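Type III effector HopU1 (Pseudomonas syringae pv. tomato, PDB 3U0J) probably acts as an NAD+-dependent ADP-ribosyltransferase that modifies arginine residues of target proteins. Local coordinates at residues R118-L126 / Y192-T200. Numbering follows the deposited sequence.
Sequences REVNNYLRL and YVEPAFMST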
# COMPACT_ATOMS: atom_id res chain seq x y z
N ARG A 118 -6.76 6.13 -0.30
CA ARG A 118 -7.33 6.34 -1.62
C ARG A 118 -6.95 7.69 -2.22
O ARG A 118 -6.64 7.77 -3.39
CB ARG A 118 -8.84 6.19 -1.60
CG ARG A 118 -9.44 6.01 -2.99
CD ARG A 118 -10.89 5.70 -2.85
NE ARG A 118 -11.13 4.40 -2.23
CZ ARG A 118 -10.88 3.25 -2.83
NH1 ARG A 118 -10.34 3.24 -4.05
NH2 ARG A 118 -11.16 2.10 -2.22
N GLU A 119 -6.98 8.74 -1.42
CA GLU A 119 -6.61 10.06 -1.91
C GLU A 119 -5.16 10.03 -2.37
O GLU A 119 -4.82 10.58 -3.41
CB GLU A 119 -6.82 11.12 -0.83
CG GLU A 119 -6.42 12.52 -1.25
CD GLU A 119 -6.72 13.56 -0.18
OE1 GLU A 119 -7.19 13.18 0.92
OE2 GLU A 119 -6.51 14.77 -0.45
N VAL A 120 -4.31 9.36 -1.59
CA VAL A 120 -2.88 9.29 -1.88
C VAL A 120 -2.60 8.44 -3.10
O VAL A 120 -1.92 8.88 -4.02
CB VAL A 120 -2.08 8.77 -0.66
CG1 VAL A 120 -0.68 8.32 -1.09
CG2 VAL A 120 -1.99 9.85 0.39
N ASN A 121 -3.13 7.23 -3.11
CA ASN A 121 -2.97 6.33 -4.25
C ASN A 121 -3.45 6.99 -5.52
O ASN A 121 -2.72 7.03 -6.51
CB ASN A 121 -3.73 5.02 -4.02
CG ASN A 121 -3.03 4.10 -3.04
OD1 ASN A 121 -1.91 4.38 -2.61
ND2 ASN A 121 -3.68 3.01 -2.69
N ASN A 122 -4.66 7.55 -5.48
CA ASN A 122 -5.20 8.24 -6.63
C ASN A 122 -4.31 9.40 -7.09
O ASN A 122 -4.06 9.56 -8.30
CB ASN A 122 -6.63 8.71 -6.38
CG ASN A 122 -7.64 7.63 -6.73
OD1 ASN A 122 -7.28 6.49 -6.95
ND2 ASN A 122 -8.92 8.00 -6.78
N TYR A 123 -3.84 10.19 -6.14
CA TYR A 123 -2.90 11.27 -6.42
C TYR A 123 -1.66 10.74 -7.15
O TYR A 123 -1.30 11.24 -8.20
CB TYR A 123 -2.47 11.99 -5.13
CG TYR A 123 -1.24 12.83 -5.34
CD1 TYR A 123 0.03 12.32 -5.09
CD2 TYR A 123 -1.34 14.12 -5.83
CE1 TYR A 123 1.17 13.08 -5.30
CE2 TYR A 123 -0.21 14.89 -6.05
CZ TYR A 123 1.04 14.37 -5.78
OH TYR A 123 2.16 15.14 -6.02
N LEU A 124 -1.00 9.73 -6.60
CA LEU A 124 0.16 9.16 -7.27
C LEU A 124 -0.13 8.66 -8.68
O LEU A 124 0.72 8.81 -9.56
CB LEU A 124 0.78 8.04 -6.44
CG LEU A 124 1.47 8.49 -5.16
CD1 LEU A 124 1.79 7.28 -4.29
CD2 LEU A 124 2.71 9.27 -5.50
N ARG A 125 -1.30 8.04 -8.91
CA ARG A 125 -1.62 7.52 -10.24
C ARG A 125 -1.92 8.64 -11.24
O ARG A 125 -1.67 8.47 -12.41
CB ARG A 125 -2.77 6.49 -10.25
CG ARG A 125 -2.95 5.65 -9.02
CD ARG A 125 -3.17 4.16 -9.31
NE ARG A 125 -4.56 3.82 -9.58
CZ ARG A 125 -5.04 2.57 -9.57
NH1 ARG A 125 -4.25 1.54 -9.28
NH2 ARG A 125 -6.33 2.34 -9.84
N LEU A 126 -2.45 9.76 -10.78
CA LEU A 126 -2.81 10.86 -11.68
C LEU A 126 -1.67 11.84 -11.91
O LEU A 126 -1.60 12.51 -12.93
CB LEU A 126 -4.00 11.64 -11.13
CG LEU A 126 -5.28 10.83 -10.95
CD1 LEU A 126 -6.40 11.73 -10.43
CD2 LEU A 126 -5.70 10.12 -12.26
N TYR A 192 2.87 -4.33 -16.67
CA TYR A 192 1.90 -3.79 -15.76
C TYR A 192 2.65 -2.93 -14.77
O TYR A 192 3.54 -3.41 -14.06
CB TYR A 192 1.17 -4.91 -15.04
CG TYR A 192 0.08 -4.41 -14.12
CD1 TYR A 192 0.30 -4.36 -12.75
CD2 TYR A 192 -1.15 -4.01 -14.61
CE1 TYR A 192 -0.69 -3.92 -11.88
CE2 TYR A 192 -2.15 -3.57 -13.75
CZ TYR A 192 -1.90 -3.52 -12.38
OH TYR A 192 -2.87 -3.07 -11.51
N VAL A 193 2.31 -1.65 -14.72
CA VAL A 193 2.98 -0.70 -13.85
C VAL A 193 1.99 -0.02 -12.91
O VAL A 193 0.98 0.54 -13.36
CB VAL A 193 3.71 0.37 -14.67
CG1 VAL A 193 4.31 1.44 -13.76
CG2 VAL A 193 4.78 -0.28 -15.54
N GLU A 194 2.28 -0.09 -11.62
CA GLU A 194 1.42 0.54 -10.61
C GLU A 194 2.12 1.74 -9.93
O GLU A 194 3.05 1.57 -9.14
CB GLU A 194 0.97 -0.47 -9.56
CG GLU A 194 0.31 0.19 -8.37
CD GLU A 194 -0.93 0.96 -8.76
OE1 GLU A 194 -0.88 2.20 -8.77
OE2 GLU A 194 -1.94 0.30 -9.08
N PRO A 195 1.68 2.97 -10.26
CA PRO A 195 2.34 4.16 -9.71
C PRO A 195 2.13 4.31 -8.21
O PRO A 195 2.96 4.91 -7.54
CB PRO A 195 1.67 5.32 -10.44
CG PRO A 195 1.14 4.68 -11.74
CD PRO A 195 0.77 3.28 -11.37
N ALA A 196 1.04 3.76 -7.69
CA ALA A 196 0.78 3.89 -6.26
C ALA A 196 1.42 2.74 -5.48
O ALA A 196 2.16 1.95 -6.05
CB ALA A 196 -0.71 3.97 -6.01
N PHE A 197 1.12 2.66 -4.19
CA PHE A 197 1.65 1.60 -3.32
C PHE A 197 0.80 0.35 -3.48
O PHE A 197 -0.31 0.32 -2.95
CB PHE A 197 1.54 2.05 -1.86
CG PHE A 197 2.40 3.23 -1.53
CD1 PHE A 197 3.73 3.06 -1.20
CD2 PHE A 197 1.89 4.49 -1.57
CE1 PHE A 197 4.54 4.14 -0.92
CE2 PHE A 197 2.69 5.58 -1.29
CZ PHE A 197 4.01 5.41 -0.96
N MET A 198 1.29 -0.67 -4.18
CA MET A 198 0.49 -1.88 -4.35
C MET A 198 0.35 -2.68 -3.06
O MET A 198 1.30 -2.85 -2.29
CB MET A 198 1.01 -2.79 -5.44
CG MET A 198 -0.11 -3.70 -5.97
SD MET A 198 0.44 -4.98 -7.10
CE MET A 198 0.77 -4.04 -8.56
N SER A 199 -0.87 -3.15 -2.83
CA SER A 199 -1.17 -3.88 -1.62
C SER A 199 -1.57 -5.28 -2.02
O SER A 199 -2.38 -5.46 -2.92
CB SER A 199 -2.32 -3.21 -0.88
OG SER A 199 -2.73 -4.00 0.21
N THR A 200 -0.99 -6.26 -1.36
CA THR A 200 -1.19 -7.64 -1.77
C THR A 200 -1.32 -8.52 -0.54
O THR A 200 -1.02 -8.08 0.57
CB THR A 200 -0.01 -8.14 -2.64
OG1 THR A 200 1.15 -8.34 -1.80
CG2 THR A 200 0.32 -7.14 -3.76
O HOH W 1 -2.33 1.12 -1.05
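The E194 carboxylate is held through both oxygens, each by a different segment. OE2 receives R125 NH1 from helix 118-126 at 2.6 Å in a salt bridge whose hydrogen bond is weak, its N-H...O angle being only 123°. The guanidinium and carboxylate planes lie 7° apart, so the charged groups meet nearly coplanar, at the guanidinium edge and through one nitrogen. OE1 turns its anti lone pair to the backbone N of A196 at 2.7 Å, the straighter bond, which ties the carboxylate back to its own chain. E194 reaches both partners because its chain bends at chi2 (61°).

This is where a helix of the ADP-ribosyltransferase fold meets the turn leaving an edge strand of the mixed sheet, 192-194, and leading into strand 199-201. That strand begins Ser-Thr at S199 and T200, like the Ser-Thr-Ser motif of arginine-modifying relatives, and the weak hydrogen bond between S199 OG and E241 OE2 resembles the one linking that motif's first serine to the glutamate of the E-x-E motif.

Between the polar ends, P195 and A196 direct their CB atoms at the helix. P195 CB lies 3.7 Å from L124 O, and A196 CB rests beside the N121 amide, 3.6 Å from OD1. L124 brings CD1 obliquely to F197 CE2, also at 3.6 Å, while V120 CG1 and N121 OD1 come to the edge of that ring. Helix 145-162 touches F197 through L151 and S152, and H98 meets its ring edge-to-face, so the phenyl group joins several helices.

Beyond the ring contacts, one water spans the two segments at N121: it accepts from ND2 at 2.8 Å and donates to F197 O at 2.9 Å.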